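Local coordinates for protein SOXA (Paracoccus denitrificans, PDB 2C1D) that serves as the diheme subunit of the SoxAX cytochrome complex, which couples thiosulfate to a cysteine of the sulfur carrier protein SoxY, at residues A[65-69]-A[84-90]; A[110-115]-A[134-138]; A[173-178]-A[228-234]. All coordinates share one frame. Numbering follows the deposited sequence.

Contact 1: residues A[65-69]-A[84-90]; sequences GLDKW and HQGPESM. With HEC (heme c), chain I.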
loop_
_atom_site.group_PDB
_atom_site.type_symbol
_atom_site.label_atom_id
_atom_site.label_comp_id
_atom_site.label_asym_id
_atom_site.label_seq_id
_atom_site.Cartn_x
_atom_site.Cartn_y
_atom_site.Cartn_z
ATOM N N GLY A 65 0.340 24.484 -8.255
ATOM C CA GLY A 65 1.691 24.463 -7.713
ATOM C C GLY A 65 2.534 25.569 -8.336
ATOM O O GLY A 65 3.323 26.206 -7.663
ATOM N N LEU A 66 2.358 25.787 -9.632
ATOM C CA LEU A 66 3.139 26.783 -10.351
ATOM C C LEU A 66 2.748 28.188 -9.889
ATOM O O LEU A 66 3.606 29.064 -9.771
ATOM C CB LEU A 66 2.975 26.614 -11.868
ATOM C CG LEU A 66 3.630 27.664 -12.783
ATOM C CD1 LEU A 66 5.146 27.687 -12.602
ATOM C CD2 LEU A 66 3.280 27.386 -14.231
ATOM N N ASP A 67 1.462 28.400 -9.593
ATOM C CA ASP A 67 1.008 29.663 -9.009
ATOM C C ASP A 67 1.650 29.894 -7.660
ATOM O O ASP A 67 2.121 30.990 -7.380
ATOM C CB ASP A 67 -0.526 29.731 -8.917
ATOM C CG ASP A 67 -1.189 29.768 -10.294
ATOM O OD1 ASP A 67 -0.519 30.121 -11.288
ATOM O OD2 ASP A 67 -2.366 29.437 -10.498
ATOM N N LYS A 68 1.729 28.863 -6.843
ATOM C CA LYS A 68 2.313 28.999 -5.521
ATOM C C LYS A 68 3.837 29.201 -5.606
ATOM O O LYS A 68 4.410 29.910 -4.788
ATOM C CB LYS A 68 1.948 27.803 -4.631
ATOM C CG LYS A 68 0.433 27.708 -4.343
ATOM C CD LYS A 68 -0.030 26.377 -3.739
ATOM C CE LYS A 68 -1.474 26.513 -3.194
ATOM N NZ LYS A 68 -2.006 25.260 -2.561
ATOM N N TRP A 69 4.475 28.616 -6.608
ATOM C CA TRP A 69 5.922 28.792 -6.842
ATOM C C TRP A 69 6.236 30.259 -7.159
ATOM O O TRP A 69 7.251 30.796 -6.716
ATOM C CB TRP A 69 6.367 27.884 -7.987
ATOM C CG TRP A 69 7.766 28.077 -8.509
ATOM C CD1 TRP A 69 8.171 28.959 -9.487
ATOM C CD2 TRP A 69 8.920 27.313 -8.160
ATOM N NE1 TRP A 69 9.521 28.828 -9.723
ATOM C CE2 TRP A 69 10.012 27.823 -8.927
ATOM C CE3 TRP A 69 9.164 26.280 -7.238
ATOM C CZ2 TRP A 69 11.305 27.333 -8.803
ATOM C CZ3 TRP A 69 10.459 25.779 -7.119
ATOM C CH2 TRP A 69 11.513 26.297 -7.913
ATOM N N HIS A 84 14.963 30.679 -7.219
ATOM C CA HIS A 84 15.202 29.515 -8.096
ATOM C C HIS A 84 14.841 29.782 -9.543
ATOM O O HIS A 84 15.043 28.916 -10.385
ATOM C CB HIS A 84 14.395 28.322 -7.620
ATOM C CG HIS A 84 14.821 27.801 -6.297
ATOM N ND1 HIS A 84 16.060 27.238 -6.088
ATOM C CD2 HIS A 84 14.162 27.724 -5.120
ATOM C CE1 HIS A 84 16.150 26.847 -4.829
ATOM N NE2 HIS A 84 15.012 27.136 -4.216
ATOM N N GLN A 85 14.296 30.971 -9.828
ATOM C CA GLN A 85 13.704 31.278 -11.138
ATOM C C GLN A 85 12.629 30.245 -11.548
ATOM O O GLN A 85 11.816 29.870 -10.716
ATOM C CB GLN A 85 14.806 31.454 -12.184
ATOM C CG GLN A 85 15.722 32.637 -11.876
ATOM C CD GLN A 85 17.122 32.213 -11.468
ATOM O OE1 GLN A 85 17.338 31.764 -10.345
ATOM N NE2 GLN A 85 18.090 32.374 -12.391
ATOM N N GLY A 86 12.607 29.792 -12.805
ATOM C CA GLY A 86 11.645 28.794 -13.245
ATOM C C GLY A 86 11.745 27.494 -12.463
ATOM O O GLY A 86 12.794 27.182 -11.886
ATOM N N PRO A 87 10.669 26.718 -12.440
ATOM C CA PRO A 87 10.692 25.441 -11.705
ATOM C C PRO A 87 11.586 24.407 -12.396
ATOM O O PRO A 87 11.957 23.410 -11.770
ATOM C CB PRO A 87 9.223 25.019 -11.679
ATOM C CG PRO A 87 8.626 25.634 -12.938
ATOM C CD PRO A 87 9.381 26.961 -13.120
ATOM N N GLU A 88 11.922 24.629 -13.668
ATOM C CA GLU A 88 12.892 23.770 -14.350
ATOM C C GLU A 88 14.259 23.727 -13.621
ATOM O O GLU A 88 15.098 22.855 -13.913
ATOM C CB GLU A 88 13.050 24.125 -15.836
ATOM C CG GLU A 88 13.677 25.490 -16.161
ATOM C CD GLU A 88 12.665 26.642 -16.209
ATOM O OE1 GLU A 88 11.497 26.458 -15.814
ATOM O OE2 GLU A 88 13.059 27.746 -16.640
ATOM N N SER A 89 14.468 24.658 -12.684
ATOM C CA SER A 89 15.653 24.680 -11.804
ATOM C C SER A 89 15.761 23.397 -10.997
ATOM O O SER A 89 16.848 23.006 -10.571
ATOM C CB SER A 89 15.589 25.891 -10.860
ATOM O OG SER A 89 14.468 25.863 -9.999
ATOM N N MET A 90 14.620 22.736 -10.789
ATOM C CA MET A 90 14.572 21.478 -10.085
ATOM C C MET A 90 14.608 20.260 -10.994
ATOM O O MET A 90 14.303 19.155 -10.548
ATOM C CB MET A 90 13.345 21.445 -9.182
ATOM C CG MET A 90 13.338 22.538 -8.119
ATOM S SD MET A 90 14.766 22.334 -7.029
ATOM C CE MET A 90 15.114 24.090 -6.473
HETATM FE FE HEC I . 14.721 26.680 -2.176
HETATM C CHA HEC I . 17.239 24.250 -2.032
HETATM C CHB HEC I . 12.556 24.365 -3.241
HETATM C CHC HEC I . 12.286 29.019 -1.965
HETATM C CHD HEC I . 17.123 29.115 -1.836
HETATM N NA HEC I . 14.893 24.695 -2.578
HETATM C C1A HEC I . 15.995 23.881 -2.473
HETATM C C2A HEC I . 15.612 22.554 -2.855
HETATM C C3A HEC I . 14.316 22.590 -3.186
HETATM C C4A HEC I . 13.827 23.935 -2.993
HETATM C CMA HEC I . 13.445 21.418 -3.652
HETATM C CAA HEC I . 16.565 21.343 -2.868
HETATM C CBA HEC I . 17.505 21.520 -4.045
HETATM C CGA HEC I . 18.650 20.521 -4.080
HETATM O O1A HEC I . 19.050 19.958 -3.035
HETATM O O2A HEC I . 19.155 20.328 -5.219
HETATM N NB HEC I . 12.761 26.696 -2.574
HETATM C C1B HEC I . 12.024 25.586 -2.915
HETATM C C2B HEC I . 10.617 25.953 -2.834
HETATM C C3B HEC I . 10.540 27.244 -2.490
HETATM C C4B HEC I . 11.899 27.740 -2.320
HETATM C CMB HEC I . 9.446 25.012 -3.184
HETATM C CAB HEC I . 9.232 28.076 -2.283
HETATM C CBB HEC I . 8.389 27.482 -1.381
HETATM N NC HEC I . 14.733 28.725 -1.964
HETATM C C1C HEC I . 13.591 29.477 -1.812
HETATM C C2C HEC I . 14.004 30.852 -1.606
HETATM C C3C HEC I . 15.350 30.872 -1.446
HETATM C C4C HEC I . 15.825 29.534 -1.761
HETATM C CMC HEC I . 13.016 31.980 -1.230
HETATM C CAC HEC I . 16.275 32.103 -1.155
HETATM C CBC HEC I . 16.002 32.901 -0.098
HETATM N ND HEC I . 16.849 26.662 -1.972
HETATM C C1D HEC I . 17.596 27.822 -1.785
HETATM C C2D HEC I . 18.969 27.459 -1.496
HETATM C C3D HEC I . 19.008 25.942 -1.531
HETATM C C4D HEC I . 17.648 25.534 -1.846
HETATM C CMD HEC I . 20.170 28.379 -1.204
HETATM C CAD HEC I . 20.221 25.029 -1.289
HETATM C CBD HEC I . 20.936 24.810 -2.588
HETATM C CGD HEC I . 22.064 23.792 -2.434
HETATM O O1D HEC I . 23.066 23.887 -3.203
HETATM O O2D HEC I . 21.937 22.898 -1.569
#
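His84, the last residue of the CXXCH motif (Cys80 to His84), ligates the iron of the first heme c through NE2, 2.1 Å from HEC FE; Cys117 is the other axial ligand. Just after His84, at the end of helix 80-84, Gln85 leaves helical geometry with a positive phi of 54°, and its carbonyl accepts the one hydrogen bond that joins the segments, from Trp69 NE1 to Gln85 O (2.7 Å, N-H...O angle 140°). Within the loop, Ser89 OG donates to Gly86 O at 2.8 Å, an acceptor it shares with Ser89 N (3.1 Å).

Trp69 has 121 Å² covered by the loop, of 246 Å² buried in all on both sides. Pro87 CA lies over one face of its six-membered ring, 4.0 Å from the centroid and 29° off the normal, a CH-pi interaction. Trp69 CZ2 is 3.5 Å from His84 CB, Trp69 CH2 is 4.2 Å from Met90 CG, and Leu66 CD1 meets Pro87 CG at 4.1 Å. Met90 CE in turn reaches HEC C3A at 3.7 Å.

Beyond the two segments, Trp69 touches Cys80 and Ala81 of helix 80-84 and Met137 and Leu140 of helix 132-143; Leu140 also meets Pro87.

Contact 2: residues A[110-115]-A[134-138]; sequences MEDYVN and MKDML. With HEC (heme c), chain I.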
loop_
_atom_site.group_PDB
_atom_site.type_symbol
_atom_site.label_atom_id
_atom_site.label_comp_id
_atom_site.label_asym_id
_atom_site.label_seq_id
_atom_site.Cartn_x
_atom_site.Cartn_y
_atom_site.Cartn_z
ATOM N N MET A 110 11.257 14.848 -0.398
ATOM C CA MET A 110 11.079 16.103 -1.085
ATOM C C MET A 110 10.454 17.111 -0.161
ATOM O O MET A 110 10.815 18.291 -0.191
ATOM C CB MET A 110 10.230 15.925 -2.339
ATOM C CG MET A 110 10.257 17.146 -3.283
ATOM S SD MET A 110 11.881 17.379 -4.030
ATOM C CE MET A 110 11.845 16.090 -5.193
ATOM N N GLU A 111 9.531 16.634 0.674
ATOM C CA GLU A 111 8.848 17.445 1.663
ATOM C C GLU A 111 9.860 18.165 2.578
ATOM O O GLU A 111 9.628 19.300 2.983
ATOM C CB GLU A 111 7.912 16.573 2.517
ATOM C CG GLU A 111 6.672 16.055 1.811
ATOM C CD GLU A 111 6.854 14.701 1.151
ATOM O OE1 GLU A 111 7.979 14.385 0.684
ATOM O OE2 GLU A 111 5.857 13.960 1.061
ATOM N N ASP A 112 10.969 17.507 2.906
ATOM C CA ASP A 112 11.986 18.150 3.733
ATOM C C ASP A 112 12.676 19.296 2.998
ATOM O O ASP A 112 12.962 20.292 3.609
ATOM C CB ASP A 112 13.052 17.178 4.195
ATOM C CG ASP A 112 12.503 16.061 5.036
ATOM O OD1 ASP A 112 11.677 16.316 5.956
ATOM O OD2 ASP A 112 12.890 14.890 4.848
ATOM N N TYR A 113 13.001 19.156 1.709
ATOM C CA TYR A 113 13.613 20.295 1.005
ATOM C C TYR A 113 12.640 21.459 0.915
ATOM O O TYR A 113 13.014 22.609 1.137
ATOM C CB TYR A 113 14.064 19.917 -0.406
ATOM C CG TYR A 113 15.351 19.132 -0.523
ATOM C CD1 TYR A 113 15.420 17.998 -1.332
ATOM C CD2 TYR A 113 16.505 19.543 0.129
ATOM C CE1 TYR A 113 16.587 17.279 -1.460
ATOM C CE2 TYR A 113 17.697 18.841 0.003
ATOM C CZ TYR A 113 17.731 17.706 -0.793
ATOM O OH TYR A 113 18.902 17.015 -0.932
ATOM N N VAL A 114 11.384 21.175 0.597
ATOM C CA VAL A 114 10.411 22.245 0.441
ATOM C C VAL A 114 10.306 22.969 1.790
ATOM O O VAL A 114 10.437 24.170 1.845
ATOM C CB VAL A 114 9.033 21.718 -0.047
ATOM C CG1 VAL A 114 8.013 22.807 -0.047
ATOM C CG2 VAL A 114 9.160 21.105 -1.467
ATOM N N ASN A 115 10.145 22.236 2.879
ATOM C CA ASN A 115 10.000 22.905 4.179
ATOM C C ASN A 115 11.267 23.615 4.701
ATOM O O ASN A 115 11.171 24.570 5.511
ATOM C CB ASN A 115 9.434 21.955 5.241
ATOM C CG ASN A 115 7.927 22.057 5.350
ATOM O OD1 ASN A 115 7.335 23.097 5.008
ATOM N ND2 ASN A 115 7.289 20.973 5.797
ATOM N N MET A 134 1.845 21.727 -0.011
ATOM C CA MET A 134 2.865 20.690 -0.170
ATOM C C MET A 134 2.620 19.732 -1.332
ATOM O O MET A 134 3.535 19.500 -2.142
ATOM C CB MET A 134 3.056 19.910 1.115
ATOM C CG MET A 134 4.302 19.032 1.130
ATOM S SD MET A 134 5.874 19.845 0.921
ATOM C CE MET A 134 6.195 20.360 2.641
ATOM N N LYS A 135 1.406 19.209 -1.450
ATOM C CA LYS A 135 1.089 18.263 -2.536
ATOM C C LYS A 135 1.183 18.941 -3.913
ATOM O O LYS A 135 1.724 18.376 -4.858
ATOM C CB LYS A 135 -0.290 17.639 -2.316
ATOM C CG LYS A 135 -0.364 16.887 -0.997
ATOM C CD LYS A 135 -1.632 16.035 -0.833
ATOM C CE LYS A 135 -2.937 16.815 -0.989
ATOM N NZ LYS A 135 -4.092 15.941 -0.522
ATOM N N ASP A 136 0.712 20.180 -4.020
ATOM C CA ASP A 136 0.842 20.900 -5.276
ATOM C C ASP A 136 2.313 21.158 -5.605
ATOM O O ASP A 136 2.712 21.066 -6.768
ATOM C CB ASP A 136 0.145 22.263 -5.272
ATOM C CG ASP A 136 -1.355 22.197 -4.977
ATOM O OD1 ASP A 136 -2.023 21.127 -5.061
ATOM O OD2 ASP A 136 -1.928 23.234 -4.569
ATOM N N MET A 137 3.101 21.549 -4.605
ATOM C CA MET A 137 4.503 21.861 -4.861
ATOM C C MET A 137 5.267 20.603 -5.283
ATOM O O MET A 137 6.039 20.643 -6.232
ATOM C CB MET A 137 5.170 22.522 -3.660
ATOM C CG MET A 137 6.479 23.245 -4.032
ATOM S SD MET A 137 6.283 24.517 -5.282
ATOM C CE MET A 137 5.375 25.753 -4.290
ATOM N N LEU A 138 5.027 19.482 -4.598
ATOM C CA LEU A 138 5.665 18.212 -4.992
ATOM C C LEU A 138 5.255 17.804 -6.389
ATOM O O LEU A 138 6.047 17.231 -7.123
ATOM C CB LEU A 138 5.285 17.073 -4.066
ATOM C CG LEU A 138 5.679 17.098 -2.595
ATOM C CD1 LEU A 138 5.857 15.698 -2.044
ATOM C CD2 LEU A 138 6.881 17.946 -2.302
HETATM FE FE HEC I . 14.721 26.680 -2.176
HETATM C CHA HEC I . 17.239 24.250 -2.032
HETATM C CHB HEC I . 12.556 24.365 -3.241
HETATM C CHC HEC I . 12.286 29.019 -1.965
HETATM C CHD HEC I . 17.123 29.115 -1.836
HETATM N NA HEC I . 14.893 24.695 -2.578
HETATM C C1A HEC I . 15.995 23.881 -2.473
HETATM C C2A HEC I . 15.612 22.554 -2.855
HETATM C C3A HEC I . 14.316 22.590 -3.186
HETATM C C4A HEC I . 13.827 23.935 -2.993
HETATM C CMA HEC I . 13.445 21.418 -3.652
HETATM C CAA HEC I . 16.565 21.343 -2.868
HETATM C CBA HEC I . 17.505 21.520 -4.045
HETATM C CGA HEC I . 18.650 20.521 -4.080
HETATM O O1A HEC I . 19.050 19.958 -3.035
HETATM O O2A HEC I . 19.155 20.328 -5.219
HETATM N NB HEC I . 12.761 26.696 -2.574
HETATM C C1B HEC I . 12.024 25.586 -2.915
HETATM C C2B HEC I . 10.617 25.953 -2.834
HETATM C C3B HEC I . 10.540 27.244 -2.490
HETATM C C4B HEC I . 11.899 27.740 -2.320
HETATM C CMB HEC I . 9.446 25.012 -3.184
HETATM C CAB HEC I . 9.232 28.076 -2.283
HETATM C CBB HEC I . 8.389 27.482 -1.381
HETATM N NC HEC I . 14.733 28.725 -1.964
HETATM C C1C HEC I . 13.591 29.477 -1.812
HETATM C C2C HEC I . 14.004 30.852 -1.606
HETATM C C3C HEC I . 15.350 30.872 -1.446
HETATM C C4C HEC I . 15.825 29.534 -1.761
HETATM C CMC HEC I . 13.016 31.980 -1.230
HETATM C CAC HEC I . 16.275 32.103 -1.155
HETATM C CBC HEC I . 16.002 32.901 -0.098
HETATM N ND HEC I . 16.849 26.662 -1.972
HETATM C C1D HEC I . 17.596 27.822 -1.785
HETATM C C2D HEC I . 18.969 27.459 -1.496
HETATM C C3D HEC I . 19.008 25.942 -1.531
HETATM C C4D HEC I . 17.648 25.534 -1.846
HETATM C CMD HEC I . 20.170 28.379 -1.204
HETATM C CAD HEC I . 20.221 25.029 -1.289
HETATM C CBD HEC I . 20.936 24.810 -2.588
HETATM C CGD HEC I . 22.064 23.792 -2.434
HETATM O O1D HEC I . 23.066 23.887 -3.203
HETATM O O2D HEC I . 21.937 22.898 -1.569
#
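The heme c pocket of the first cytochrome c domain is walled in part by this helix pair: Met137 CG lies 3.6 Å from HEC CMB, and the face of the Tyr113 ring meets a propionate, with Tyr113 CZ 3.4 Å from HEC O1A. The axes of 110-115 and 134-138 approach to 10.4 Å and cross at 105°, so side chains rather than backbones fill the gap (312 Å² buried). Met134 enters from one helix, its SD 3.8 Å from Val114 CG1 and its CE 3.4 Å from Asn115 ND2; the Asn115 amide accepts from Trp127 N through OD1. In this helical cytochrome c domain, helix 110-122 carries the axial ligand Cys117, and helix 132-143 also packs on helix 59-70 through Met137 and Trp69. Further along, Leu138 CD2 packs on Met110 CG at 3.6 Å and on Val114 CG2 at 4.0 Å, while Leu138 CD1 comes within 3.5 Å of Glu111 CD. Val114 CG2 reaches Met137 CG at 4.3 Å, and Ile141 continues the packing against Met110 and Val114.

Contact 3: residues A[173-178]-A[228-234]; sequences YGQLEM and DTRAETF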
loop_
_atom_site.group_PDB
_atom_site.type_symbol
_atom_site.label_atom_id
_atom_site.label_comp_id
_atom_site.label_asym_id
_atom_site.label_seq_id
_atom_site.Cartn_x
_atom_site.Cartn_y
_atom_site.Cartn_z
ATOM N N TYR A 173 2.945 -6.362 9.910
ATOM C CA TYR A 173 2.278 -5.538 10.900
ATOM C C TYR A 173 0.828 -5.918 11.238
ATOM O O TYR A 173 0.110 -6.567 10.462
ATOM C CB TYR A 173 2.308 -4.085 10.449
ATOM C CG TYR A 173 3.703 -3.481 10.395
ATOM C CD1 TYR A 173 4.303 -3.132 9.176
ATOM C CD2 TYR A 173 4.425 -3.248 11.565
ATOM C CE1 TYR A 173 5.560 -2.567 9.137
ATOM C CE2 TYR A 173 5.694 -2.693 11.533
ATOM C CZ TYR A 173 6.266 -2.367 10.323
ATOM O OH TYR A 173 7.529 -1.802 10.326
ATOM N N GLY A 174 0.407 -5.458 12.410
ATOM C CA GLY A 174 -0.996 -5.402 12.756
ATOM C C GLY A 174 -1.586 -6.731 13.163
ATOM O O GLY A 174 -0.893 -7.772 13.151
ATOM N N GLN A 175 -2.877 -6.698 13.506
ATOM C CA GLN A 175 -3.619 -7.899 13.855
ATOM C C GLN A 175 -3.729 -8.814 12.633
ATOM O O GLN A 175 -3.730 -10.024 12.776
ATOM C CB GLN A 175 -4.995 -7.559 14.446
ATOM C CG GLN A 175 -5.764 -8.787 14.933
ATOM C CD GLN A 175 -6.975 -8.436 15.764
ATOM O OE1 GLN A 175 -7.586 -7.394 15.551
ATOM N NE2 GLN A 175 -7.298 -9.284 16.752
ATOM N N LEU A 176 -3.733 -8.226 11.431
ATOM C CA LEU A 176 -3.755 -8.989 10.189
ATOM C C LEU A 176 -2.424 -9.630 9.783
ATOM O O LEU A 176 -2.421 -10.479 8.894
ATOM C CB LEU A 176 -4.283 -8.116 9.029
ATOM C CG LEU A 176 -5.756 -7.728 9.121
ATOM C CD1 LEU A 176 -6.235 -6.791 7.960
ATOM C CD2 LEU A 176 -6.622 -8.973 9.201
ATOM N N GLU A 177 -1.324 -9.209 10.415
ATOM C CA GLU A 177 -0.001 -9.777 10.230
ATOM C C GLU A 177 0.422 -9.767 8.754
ATOM O O GLU A 177 0.691 -10.811 8.163
ATOM C CB GLU A 177 0.076 -11.174 10.847
ATOM C CG GLU A 177 -0.162 -11.157 12.367
ATOM C CD GLU A 177 0.086 -12.513 13.027
ATOM O OE1 GLU A 177 -0.887 -13.265 13.285
ATOM O OE2 GLU A 177 1.268 -12.815 13.265
ATOM N N MET A 178 0.494 -8.566 8.191
ATOM C CA MET A 178 0.753 -8.371 6.775
ATOM C C MET A 178 1.822 -7.314 6.524
ATOM O O MET A 178 1.828 -6.224 7.115
ATOM C CB MET A 178 -0.542 -7.995 6.054
ATOM C CG MET A 178 -1.545 -9.114 5.952
ATOM S SD MET A 178 -3.160 -8.615 5.277
ATOM C CE MET A 178 -4.003 -10.252 5.451
ATOM N N ASP A 228 -4.161 -0.195 7.691
ATOM C CA ASP A 228 -5.138 -1.146 7.190
ATOM C C ASP A 228 -4.747 -2.612 7.396
ATOM O O ASP A 228 -5.508 -3.495 7.060
ATOM C CB ASP A 228 -5.419 -0.844 5.724
ATOM C CG ASP A 228 -6.216 0.445 5.546
ATOM O OD1 ASP A 228 -6.777 0.969 6.541
ATOM O OD2 ASP A 228 -6.334 0.985 4.455
ATOM N N THR A 229 -3.562 -2.867 7.943
ATOM C CA THR A 229 -3.249 -4.183 8.499
ATOM C C THR A 229 -3.800 -4.372 9.930
ATOM O O THR A 229 -3.491 -5.362 10.581
ATOM C CB THR A 229 -1.722 -4.414 8.510
ATOM O OG1 THR A 229 -1.087 -3.554 9.474
ATOM C CG2 THR A 229 -1.068 -4.092 7.144
ATOM N N ARG A 230 -4.636 -3.443 10.395
ATOM C CA ARG A 230 -5.055 -3.351 11.794
ATOM C C ARG A 230 -3.855 -3.127 12.721
ATOM O O ARG A 230 -3.653 -3.872 13.709
ATOM C CB ARG A 230 -5.863 -4.566 12.244
ATOM C CG ARG A 230 -7.142 -4.795 11.450
ATOM C CD ARG A 230 -7.893 -6.058 11.831
ATOM N NE ARG A 230 -8.792 -5.761 12.921
ATOM C CZ ARG A 230 -10.108 -5.652 12.831
ATOM N NH1 ARG A 230 -10.761 -5.922 11.713
ATOM N NH2 ARG A 230 -10.784 -5.348 13.918
ATOM N N ALA A 231 -3.082 -2.091 12.395
ATOM C CA ALA A 231 -1.873 -1.703 13.142
ATOM C C ALA A 231 -1.898 -0.251 13.576
ATOM O O ALA A 231 -2.621 0.583 13.006
ATOM C CB ALA A 231 -0.604 -1.896 12.295
ATOM N N GLU A 232 -1.022 0.035 14.543
ATOM C CA GLU A 232 -0.604 1.379 14.864
ATOM C C GLU A 232 0.280 1.819 13.718
ATOM O O GLU A 232 1.295 1.186 13.428
ATOM C CB GLU A 232 0.201 1.394 16.168
ATOM C CG GLU A 232 0.551 2.801 16.637
ATOM C CD GLU A 232 1.569 2.841 17.782
ATOM O OE1 GLU A 232 2.095 3.949 18.002
ATOM O OE2 GLU A 232 1.863 1.784 18.424
ATOM N N THR A 233 -0.113 2.890 13.050
ATOM C CA THR A 233 0.603 3.341 11.874
ATOM C C THR A 233 1.678 4.379 12.263
ATOM O O THR A 233 1.851 4.714 13.456
ATOM C CB THR A 233 -0.391 3.825 10.785
ATOM O OG1 THR A 233 0.298 4.056 9.538
ATOM C CG2 THR A 233 -1.054 5.163 11.153
ATOM N N PHE A 234 2.453 4.790 11.264
ATOM C CA PHE A 234 3.508 5.761 11.453
ATOM C C PHE A 234 3.014 7.108 10.962
ATOM O O PHE A 234 2.091 7.202 10.150
ATOM C CB PHE A 234 4.775 5.390 10.685
ATOM C CG PHE A 234 5.349 4.047 11.017
ATOM C CD1 PHE A 234 4.812 2.889 10.486
ATOM C CD2 PHE A 234 6.486 3.949 11.813
ATOM C CE1 PHE A 234 5.372 1.628 10.772
ATOM C CE2 PHE A 234 7.046 2.713 12.086
ATOM C CZ PHE A 234 6.492 1.555 11.560
HETATM O O HOH W 1 -7.845 -4.485 15.072
#
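Two backbone hydrogen bonds tie the loops together: Gln175 N donates to Arg230 O (2.9 Å, 160°) and Leu176 N to Thr229 O (3.0 Å, 159°). Both donors lie in a type I beta turn, Gly174 to Glu177, which leads into a G1 beta bulge where Glu177 and Met178 face Tyr173; Tyr173 N to Met178 O and Met178 N to Tyr173 O, each 3.0 Å, close it. A weak hydrogen bond runs from Arg230 NE to Gln175 OE1 (3.3 Å, 129°), and a water bridges both atoms. Gln175 NE2 is hydrogen-bonded to Ala117 O of the SoxX chain, at the heterodimer interface.

Gly174 CA is 3.3 Å from Thr229 O in a CA-H...O contact; a CB there would clash with that oxygen. Outward, Leu176 CG packs on Arg230 CD at 3.8 Å, and Met178, which touches heme c, lies against Thr229. In an offset edge-to-face pair, the edge of Phe234 turns toward the face of Tyr173 (centroids 5.9 Å, planes 78°), Tyr173 OH lying 3.7 Å from Phe234 CZ.

In the fold
Contacts 1 and 2 share one heme and one cytochrome c domain: their centres are 12 Å apart, and they meet through a salt bridge from Lys68 NZ to Asp136 OD2 (2.9 Å) and through Met137 CE, 3.8 Å from Trp69 N. Contact 1 supplies one axial ligand, His84, whereas contact 2 meets the heme at its periphery. Contact 3, on the opposite side of the chain's centre from contact 1, has its centre 38 Å from that of contact 1 and 27 Å from that of contact 2, with nearest atoms about 22 and 12 Å away. It lies in the domain of the second heme, whose axial ligand Cys225 forms the persulfide intermediate; Met178 touches two hemes.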